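Local atomic coordinates of beta-xylosidase (Uncultured organism, PDB entry 4MLG), a protein that probably hydrolyses xylan-derived oligosaccharides, releasing D-xylose units one by one from their non-reducing ends. Residues H19-K24 against S86-R91; Y26-H31 against Y51-M56. One frame throughout, in Å; residues are numbered along the deposited sequence.

Contact 1. Residues H19-K24 against S86-R91; sequences HVFNDK and SDVAFR
His19 reaches from strand 18-21 to Asp87 on strand 81-91. The two strands belong to different sheets, adjacent blades of the five-bladed beta-propeller characteristic of glycoside hydrolase family 43. The axes of 19-21 and 87-91 approach to 8.9 Å at 35°, so side chains must span the gap. From CB, which points toward strand 81-91, CG lies beside the backbone N, anti to the carbonyl carbon (chi1 -67°). Val88 O lies over one ring face, displaced toward the rim at His19 CE1, 3.0 Å away. At the tip His19 NE2 donates to the syn lone pair of Asp87 OD1 at 2.6 Å; the bond is bent (146°), with OD1 tilted out of the ring plane. OD1 also accepts from Val88 N, which arrives from above the carboxylate plane. Asp87 OD2 takes Ile139 N, so the carboxylate is gripped at both oxygens. It sits about 6 Å from the calcium ion bound by Asp85 and His274. An alanine at His19 removes the ring donor, and Asp87 would probably be less firmly tied to this blade, its OD1 left with Val88 N. Further along, Phe21 CE2 is 4.3 Å from Val88 CG1, and Phe21 CE1 meets Phe90 CB at 3.8 Å.

Contact 2. Residues Y26-H31 against Y51-M56; sequences YIYPSH and YHVFSM
Ile27 and Phe54 form an antiparallel hydrogen-bonded pair joining strands 24-32 and 50-56, neighbours in one blade of the propeller. Ile27 N donates to Phe54 O at 2.6 Å. Phe54 N returns a longer bond to Ile27 O. Both side chains lie on one face of the sheet. The next pair, Tyr26 and Ser55, is non-hydrogen-bonded and points to the other face. There Ser55 CB packs obliquely on the Tyr26 ring, 3.6 Å from CD1. Tyr28 and Val53 lie side by side and point the same way. Val53 CG2 touches Tyr28 CD1 at 3.6 Å, and the hydroxyl of Tyr28 bonds to Pro118 O.

Pro29 and Phe54 cross at about a right angle. Pro29 CG meets the edge of the Phe54 ring, in its plane, 3.8 Å from CD2. Met13 of strand 12-14 touches both side chains. At Pro29 a water joins the backbones. It donates to His52 O at 2.7 Å and to Pro29 O on the facing segment. At this end His31 and His52 make an offset T-shaped pair, with centroids 4.8 Å apart and planes at 90°. The edge of His52 is turned toward the face of His31, with His52 CD2 3.4 Å from His31 ND1. His31 ND1 has a weak hydrogen bond to Asp50, and NE2 has one to Asp11. His52 ND1 has a weak one to Asp66.

The chemistry changes along the pair of strands. Direct backbone bonds and apolar side chains hold the Ile27 end. At the histidine end a water joins the backbones, and the nearby carboxylates would probably help to fix how the two imidazoles are turned.

Contact 2 is the buried one, and contact 1 is only partly buried. Their centres lie 11 Å apart on the same side of the chain's centre. Both reach one sheet, through strands 18-21 and 24-32, which are neighbours in it and probably bond through His19 O and Tyr26 N. Contact 2 joins two strands of that blade by backbone pairing and packed side chains. Contact 1 ties the same blade to the next one, through a histidine-carboxylate bond and a few apolar touches. They also meet where Val88 CG2 packs on Tyr28 CG at 3.5 Å. Tyr28 thus touches both Val53 of its own sheet and Val88 of the adjacent blade.

Contact 1. Residues H19-K24 against S86-R91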
ATOM      1  N   HIS A  19      23.890  13.561 -12.055  1.00 52.61           N
ATOM      2  CA  HIS A  19      24.464  12.436 -12.781  1.00 53.59           C
ATOM      3  C   HIS A  19      25.179  12.942 -14.024  1.00 53.87           C
ATOM      4  O   HIS A  19      24.861  14.016 -14.538  1.00 53.61           O
ATOM      5  CB  HIS A  19      23.374  11.444 -13.189  1.00 54.16           C
ATOM      6  CG  HIS A  19      22.730  10.741 -12.036  1.00 53.98           C
ATOM      7  ND1 HIS A  19      23.043   9.446 -11.687  1.00 55.42           N
ATOM      8  CD2 HIS A  19      21.788  11.152 -11.155  1.00 52.94           C
ATOM      9  CE1 HIS A  19      22.323   9.089 -10.638  1.00 55.19           C
ATOM     10  NE2 HIS A  19      21.553  10.106 -10.296  1.00 53.97           N
ATOM     11  N   VAL A  20      26.141  12.165 -14.507  1.00 54.28           N
ATOM     12  CA  VAL A  20      26.871  12.526 -15.714  1.00 54.86           C
ATOM     13  C   VAL A  20      26.435  11.667 -16.896  1.00 56.18           C
ATOM     14  O   VAL A  20      26.739  10.475 -16.960  1.00 56.07           O
ATOM     15  CB  VAL A  20      28.390  12.393 -15.519  1.00 54.80           C
ATOM     16  CG1 VAL A  20      29.123  12.893 -16.752  1.00 55.66           C
ATOM     17  CG2 VAL A  20      28.831  13.166 -14.287  1.00 53.64           C
ATOM     18  N   PHE A  21      25.717  12.284 -17.829  1.00 57.37           N
ATOM     19  CA  PHE A  21      25.237  11.592 -19.017  1.00 60.49           C
ATOM     20  C   PHE A  21      25.740  12.303 -20.268  1.00 64.47           C
ATOM     21  O   PHE A  21      25.563  13.513 -20.407  1.00 64.50           O
ATOM     22  CB  PHE A  21      23.708  11.553 -19.025  1.00 58.76           C
ATOM     23  CG  PHE A  21      23.113  10.769 -17.890  1.00 56.35           C
ATOM     24  CD1 PHE A  21      23.655   9.552 -17.509  1.00 57.16           C
ATOM     25  CD2 PHE A  21      22.014  11.254 -17.199  1.00 53.46           C
ATOM     26  CE1 PHE A  21      23.106   8.828 -16.463  1.00 55.68           C
ATOM     27  CE2 PHE A  21      21.462  10.537 -16.153  1.00 52.03           C
ATOM     28  CZ  PHE A  21      22.008   9.322 -15.784  1.00 53.40           C
ATOM     29  N   ASN A  22      26.363  11.547 -21.168  1.00 68.93           N
ATOM     30  CA  ASN A  22      26.884  12.090 -22.421  1.00 73.68           C
ATOM     31  C   ASN A  22      27.832  13.268 -22.209  1.00 75.31           C
ATOM     32  O   ASN A  22      27.729  14.286 -22.895  1.00 76.13           O
ATOM     33  CB  ASN A  22      25.740  12.498 -23.357  1.00 74.71           C
ATOM     34  CG  ASN A  22      24.863  11.325 -23.757  1.00 74.96           C
ATOM     35  OD1 ASN A  22      25.338  10.197 -23.888  1.00 75.74           O
ATOM     36  ND2 ASN A  22      23.576  11.587 -23.954  1.00 74.48           N
ATOM     37  N   ASP A  23      28.740  13.120 -21.245  1.00 76.51           N
ATOM     38  CA  ASP A  23      29.699  14.165 -20.878  1.00 78.53           C
ATOM     39  C   ASP A  23      29.028  15.461 -20.423  1.00 77.21           C
ATOM     40  O   ASP A  23      29.654  16.521 -20.391  1.00 77.29           O
ATOM     41  CB  ASP A  23      30.687  14.435 -22.017  1.00 83.09           C
ATOM     42  CG  ASP A  23      31.508  13.214 -22.373  1.00 87.10           C
ATOM     43  OD1 ASP A  23      31.525  12.256 -21.570  1.00 86.29           O
ATOM     44  OD2 ASP A  23      32.136  13.212 -23.451  1.00 91.24           O
ATOM     45  N   LYS A  24      27.750  15.360 -20.072  1.00 76.51           N
ATOM     46  CA  LYS A  24      26.992  16.482 -19.540  1.00 75.11           C
ATOM     47  C   LYS A  24      26.522  16.137 -18.135  1.00 73.33           C
ATOM     48  O   LYS A  24      26.278  14.973 -17.826  1.00 72.62           O
ATOM     49  CB  LYS A  24      25.783  16.782 -20.428  1.00 74.95           C
ATOM     50  CG  LYS A  24      26.086  17.633 -21.648  1.00 77.08           C
ATOM     51  CD  LYS A  24      24.846  17.794 -22.515  1.00 77.55           C
ATOM     52  CE  LYS A  24      24.857  19.119 -23.261  1.00 79.03           C
ATOM     53  NZ  LYS A  24      24.750  20.273 -22.324  1.00 77.37           N
ATOM     54  N   SER A  86      13.497  12.370  -6.024  1.00 53.60           N
ATOM     55  CA  SER A  86      13.638  11.284  -6.992  1.00 53.80           C
ATOM     56  C   SER A  86      15.096  11.040  -7.380  1.00 54.03           C
ATOM     57  O   SER A  86      15.991  11.776  -6.964  1.00 53.85           O
ATOM     58  CB  SER A  86      12.822  11.592  -8.247  1.00 54.15           C
ATOM     59  OG  SER A  86      13.254  12.803  -8.845  1.00 54.12           O
ATOM     60  N   ASP A  87      15.326  10.002  -8.182  1.00 59.69           N
ATOM     61  CA  ASP A  87      16.661   9.694  -8.691  1.00 59.79           C
ATOM     62  C   ASP A  87      16.564   8.969 -10.035  1.00 59.73           C
ATOM     63  O   ASP A  87      15.549   8.338 -10.336  1.00 58.80           O
ATOM     64  CB  ASP A  87      17.453   8.860  -7.677  1.00 59.66           C
ATOM     65  CG  ASP A  87      18.926   8.745  -8.034  1.00 61.84           C
ATOM     66  OD1 ASP A  87      19.390   9.507  -8.908  1.00 63.17           O
ATOM     67  OD2 ASP A  87      19.625   7.899  -7.433  1.00 62.28           O
ATOM     68  N   VAL A  88      17.620   9.066 -10.839  1.00 60.35           N
ATOM     69  CA  VAL A  88      17.611   8.522 -12.195  1.00 61.43           C
ATOM     70  C   VAL A  88      18.793   7.582 -12.433  1.00 62.86           C
ATOM     71  O   VAL A  88      19.894   7.825 -11.941  1.00 63.49           O
ATOM     72  CB  VAL A  88      17.632   9.660 -13.243  1.00 62.08           C
ATOM     73  CG1 VAL A  88      17.653   9.103 -14.660  1.00 63.22           C
ATOM     74  CG2 VAL A  88      16.435  10.578 -13.053  1.00 61.45           C
ATOM     75  N   ALA A  89      18.559   6.504 -13.178  1.00 62.97           N
ATOM     76  CA  ALA A  89      19.620   5.571 -13.541  1.00 62.94           C
ATOM     77  C   ALA A  89      19.562   5.215 -15.022  1.00 64.02           C
ATOM     78  O   ALA A  89      18.482   5.135 -15.607  1.00 64.55           O
ATOM     79  CB  ALA A  89      19.531   4.317 -12.697  1.00 62.01           C
ATOM     80  N   PHE A  90      20.727   4.993 -15.620  1.00 65.19           N
ATOM     81  CA  PHE A  90      20.805   4.627 -17.030  1.00 66.48           C
ATOM     82  C   PHE A  90      21.133   3.147 -17.201  1.00 67.28           C
ATOM     83  O   PHE A  90      22.179   2.678 -16.749  1.00 68.24           O
ATOM     84  CB  PHE A  90      21.849   5.484 -17.750  1.00 67.35           C
ATOM     85  CG  PHE A  90      22.031   5.128 -19.197  1.00 69.01           C
ATOM     86  CD1 PHE A  90      21.047   5.427 -20.125  1.00 69.81           C
ATOM     87  CD2 PHE A  90      23.184   4.496 -19.630  1.00 70.93           C
ATOM     88  CE1 PHE A  90      21.209   5.101 -21.460  1.00 71.75           C
ATOM     89  CE2 PHE A  90      23.353   4.166 -20.964  1.00 73.13           C
ATOM     90  CZ  PHE A  90      22.364   4.471 -21.880  1.00 73.30           C
ATOM     91  N   ARG A  91      20.233   2.418 -17.852  1.00 67.09           N
ATOM     92  CA  ARG A  91      20.439   0.999 -18.116  1.00 68.24           C
ATOM     93  C   ARG A  91      19.640   0.559 -19.339  1.00 71.11           C
ATOM     94  O   ARG A  91      18.541   1.061 -19.585  1.00 70.53           O
ATOM     95  CB  ARG A  91      20.043   0.164 -16.895  1.00 65.28           C
ATOM     96  CG  ARG A  91      20.420  -1.309 -16.993  1.00 64.57           C
ATOM     97  CD  ARG A  91      20.059  -2.058 -15.719  1.00 62.42           C
ATOM     98  NE  ARG A  91      20.605  -3.412 -15.696  1.00 62.85           N
ATOM     99  CZ  ARG A  91      20.525  -4.232 -14.652  1.00 62.13           C
ATOM    100  NH1 ARG A  91      19.924  -3.835 -13.539  1.00 60.44           N
ATOM    101  NH2 ARG A  91      21.048  -5.449 -14.718  1.00 63.60           N
TER

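Contact 2. Residues Y26-H31 against Y51-M56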
ATOM      1  N   TYR A  26      23.608  16.261 -15.591  1.00 69.18           N
ATOM      2  CA  TYR A  26      22.172  16.468 -15.435  1.00 66.31           C
ATOM      3  C   TYR A  26      21.778  16.466 -13.964  1.00 61.99           C
ATOM      4  O   TYR A  26      22.323  15.703 -13.166  1.00 61.31           O
ATOM      5  CB  TYR A  26      21.384  15.396 -16.191  1.00 66.20           C
ATOM      6  CG  TYR A  26      21.525  15.466 -17.696  1.00 68.43           C
ATOM      7  CD1 TYR A  26      20.577  16.118 -18.473  1.00 69.45           C
ATOM      8  CD2 TYR A  26      22.607  14.877 -18.338  1.00 69.63           C
ATOM      9  CE1 TYR A  26      20.702  16.183 -19.850  1.00 71.95           C
ATOM     10  CE2 TYR A  26      22.741  14.937 -19.714  1.00 72.21           C
ATOM     11  CZ  TYR A  26      21.786  15.591 -20.464  1.00 73.52           C
ATOM     12  OH  TYR A  26      21.916  15.651 -21.833  1.00 76.33           O
ATOM     13  N   ILE A  27      20.831  17.327 -13.609  1.00 58.91           N
ATOM     14  CA  ILE A  27      20.329  17.383 -12.243  1.00 55.90           C
ATOM     15  C   ILE A  27      18.840  17.064 -12.216  1.00 56.83           C
ATOM     16  O   ILE A  27      18.083  17.523 -13.071  1.00 59.16           O
ATOM     17  CB  ILE A  27      20.565  18.765 -11.609  1.00 52.78           C
ATOM     18  CG1 ILE A  27      21.977  19.262 -11.919  1.00 53.02           C
ATOM     19  CG2 ILE A  27      20.334  18.707 -10.107  1.00 50.42           C
ATOM     20  CD1 ILE A  27      22.281  20.630 -11.357  1.00 52.54           C
ATOM     21  N   TYR A  28      18.422  16.271 -11.235  1.00 56.16           N
ATOM     22  CA  TYR A  28      17.019  15.905 -11.092  1.00 56.58           C
ATOM     23  C   TYR A  28      16.501  16.285  -9.710  1.00 55.29           C
ATOM     24  O   TYR A  28      16.420  15.441  -8.817  1.00 54.40           O
ATOM     25  CB  TYR A  28      16.831  14.407 -11.341  1.00 57.79           C
ATOM     26  CG  TYR A  28      17.321  13.957 -12.699  1.00 60.30           C
ATOM     27  CD1 TYR A  28      16.498  14.036 -13.814  1.00 61.48           C
ATOM     28  CD2 TYR A  28      18.607  13.457 -12.866  1.00 60.88           C
ATOM     29  CE1 TYR A  28      16.939  13.628 -15.058  1.00 63.17           C
ATOM     30  CE2 TYR A  28      19.057  13.047 -14.108  1.00 62.27           C
ATOM     31  CZ  TYR A  28      18.217  13.135 -15.200  1.00 63.33           C
ATOM     32  OH  TYR A  28      18.655  12.730 -16.439  1.00 65.36           O
ATOM     33  N   PRO A  29      16.152  17.568  -9.530  1.00 55.36           N
ATOM     34  CA  PRO A  29      15.711  18.084  -8.233  1.00 55.02           C
ATOM     35  C   PRO A  29      14.195  18.048  -8.073  1.00 56.12           C
ATOM     36  O   PRO A  29      13.472  17.915  -9.059  1.00 57.72           O
ATOM     37  CB  PRO A  29      16.176  19.537  -8.287  1.00 54.97           C
ATOM     38  CG  PRO A  29      16.004  19.904  -9.729  1.00 55.11           C
ATOM     39  CD  PRO A  29      16.272  18.645 -10.531  1.00 55.50           C
ATOM     40  N   SER A  30      13.726  18.163  -6.834  1.00 55.77           N
ATOM     41  CA  SER A  30      12.307  18.352  -6.568  1.00 56.50           C
ATOM     42  C   SER A  30      11.949  19.800  -6.887  1.00 57.87           C
ATOM     43  O   SER A  30      12.835  20.644  -7.010  1.00 58.43           O
ATOM     44  CB  SER A  30      11.989  18.042  -5.106  1.00 56.50           C
ATOM     45  OG  SER A  30      12.427  16.745  -4.750  1.00 56.73           O
ATOM     46  N   HIS A  31      10.658  20.091  -7.022  1.00 58.46           N
ATOM     47  CA  HIS A  31      10.223  21.450  -7.338  1.00 59.96           C
ATOM     48  C   HIS A  31       9.370  22.050  -6.222  1.00 61.45           C
ATOM     49  O   HIS A  31       8.167  21.807  -6.151  1.00 63.70           O
ATOM     50  CB  HIS A  31       9.453  21.477  -8.662  1.00 61.05           C
ATOM     51  CG  HIS A  31       9.085  22.855  -9.125  1.00 63.33           C
ATOM     52  ND1 HIS A  31       8.303  23.081 -10.236  1.00 64.25           N
ATOM     53  CD2 HIS A  31       9.395  24.077  -8.629  1.00 64.63           C
ATOM     54  CE1 HIS A  31       8.144  24.383 -10.403  1.00 66.32           C
ATOM     55  NE2 HIS A  31       8.797  25.009  -9.442  1.00 66.27           N
ATOM     56  N   TYR A  51       8.353  17.580 -11.755  1.00 60.72           N
ATOM     57  CA  TYR A  51       9.803  17.464 -11.871  1.00 58.77           C
ATOM     58  C   TYR A  51      10.336  18.269 -13.051  1.00 59.30           C
ATOM     59  O   TYR A  51       9.806  18.187 -14.158  1.00 60.07           O
ATOM     60  CB  TYR A  51      10.215  16.000 -12.055  1.00 57.92           C
ATOM     61  CG  TYR A  51      10.097  15.145 -10.816  1.00 55.33           C
ATOM     62  CD1 TYR A  51      10.371  15.665  -9.559  1.00 54.09           C
ATOM     63  CD2 TYR A  51       9.714  13.813 -10.905  1.00 54.35           C
ATOM     64  CE1 TYR A  51      10.265  14.883  -8.424  1.00 52.99           C
ATOM     65  CE2 TYR A  51       9.605  13.025  -9.779  1.00 53.24           C
ATOM     66  CZ  TYR A  51       9.880  13.563  -8.541  1.00 53.01           C
ATOM     67  OH  TYR A  51       9.770  12.774  -7.420  1.00 53.09           O
ATOM     68  N   HIS A  52      11.388  19.042 -12.804  1.00 58.98           N
ATOM     69  CA  HIS A  52      12.132  19.690 -13.877  1.00 59.87           C
ATOM     70  C   HIS A  52      13.465  18.966 -14.056  1.00 57.77           C
ATOM     71  O   HIS A  52      13.873  18.184 -13.197  1.00 54.23           O
ATOM     72  CB  HIS A  52      12.376  21.167 -13.558  1.00 61.84           C
ATOM     73  CG  HIS A  52      11.165  22.032 -13.719  1.00 63.00           C
ATOM     74  ND1 HIS A  52      11.058  22.986 -14.709  1.00 64.53           N
ATOM     75  CD2 HIS A  52      10.013  22.096 -13.011  1.00 62.58           C
ATOM     76  CE1 HIS A  52       9.891  23.596 -14.606  1.00 64.70           C
ATOM     77  NE2 HIS A  52       9.238  23.075 -13.584  1.00 63.53           N
ATOM     78  N   VAL A  53      14.138  19.222 -15.173  1.00 60.52           N
ATOM     79  CA  VAL A  53      15.453  18.638 -15.421  1.00 62.36           C
ATOM     80  C   VAL A  53      16.444  19.696 -15.894  1.00 65.22           C
ATOM     81  O   VAL A  53      16.229  20.350 -16.914  1.00 67.27           O
ATOM     82  CB  VAL A  53      15.392  17.494 -16.456  1.00 63.08           C
ATOM     83  CG1 VAL A  53      16.794  17.068 -16.866  1.00 63.03           C
ATOM     84  CG2 VAL A  53      14.620  16.311 -15.900  1.00 62.35           C
ATOM     85  N   PHE A  54      17.530  19.863 -15.145  1.00 66.01           N
ATOM     86  CA  PHE A  54      18.552  20.844 -15.492  1.00 68.82           C
ATOM     87  C   PHE A  54      19.840  20.165 -15.948  1.00 71.30           C
ATOM     88  O   PHE A  54      20.183  19.083 -15.472  1.00 71.74           O
ATOM     89  CB  PHE A  54      18.832  21.770 -14.307  1.00 67.20           C
ATOM     90  CG  PHE A  54      17.621  22.512 -13.817  1.00 66.31           C
ATOM     91  CD1 PHE A  54      17.213  23.684 -14.432  1.00 67.54           C
ATOM     92  CD2 PHE A  54      16.892  22.040 -12.738  1.00 64.52           C
ATOM     93  CE1 PHE A  54      16.100  24.369 -13.983  1.00 67.00           C
ATOM     94  CE2 PHE A  54      15.778  22.719 -12.286  1.00 64.17           C
ATOM     95  CZ  PHE A  54      15.382  23.886 -12.908  1.00 65.55           C
ATOM     96  N   SER A  55      20.548  20.805 -16.874  1.00 73.33           N
ATOM     97  CA  SER A  55      21.805  20.264 -17.382  1.00 74.66           C
ATOM     98  C   SER A  55      22.865  21.351 -17.524  1.00 76.76           C
ATOM     99  O   SER A  55      22.550  22.503 -17.820  1.00 78.04           O
ATOM    100  CB  SER A  55      21.587  19.562 -18.724  1.00 76.43           C
ATOM    101  OG  SER A  55      21.073  20.461 -19.691  1.00 78.67           O
ATOM    102  N   MET A  56      24.123  20.976 -17.307  1.00 76.93           N
ATOM    103  CA  MET A  56      25.231  21.918 -17.410  1.00 77.82           C
ATOM    104  C   MET A  56      26.369  21.334 -18.239  1.00 79.77           C
ATOM    105  O   MET A  56      26.467  20.119 -18.406  1.00 79.52           O
ATOM    106  CB  MET A  56      25.753  22.288 -16.020  1.00 75.84           C
ATOM    107  CG  MET A  56      24.679  22.690 -15.028  1.00 74.28           C
ATOM    108  SD  MET A  56      25.355  23.127 -13.416  1.00 79.66           S
ATOM    109  CE  MET A  56      26.278  24.603 -13.832  1.00 58.98           C
TER
HETATM  110  O   HOH W   1      13.720  16.241 -11.396  1.00 54.64           O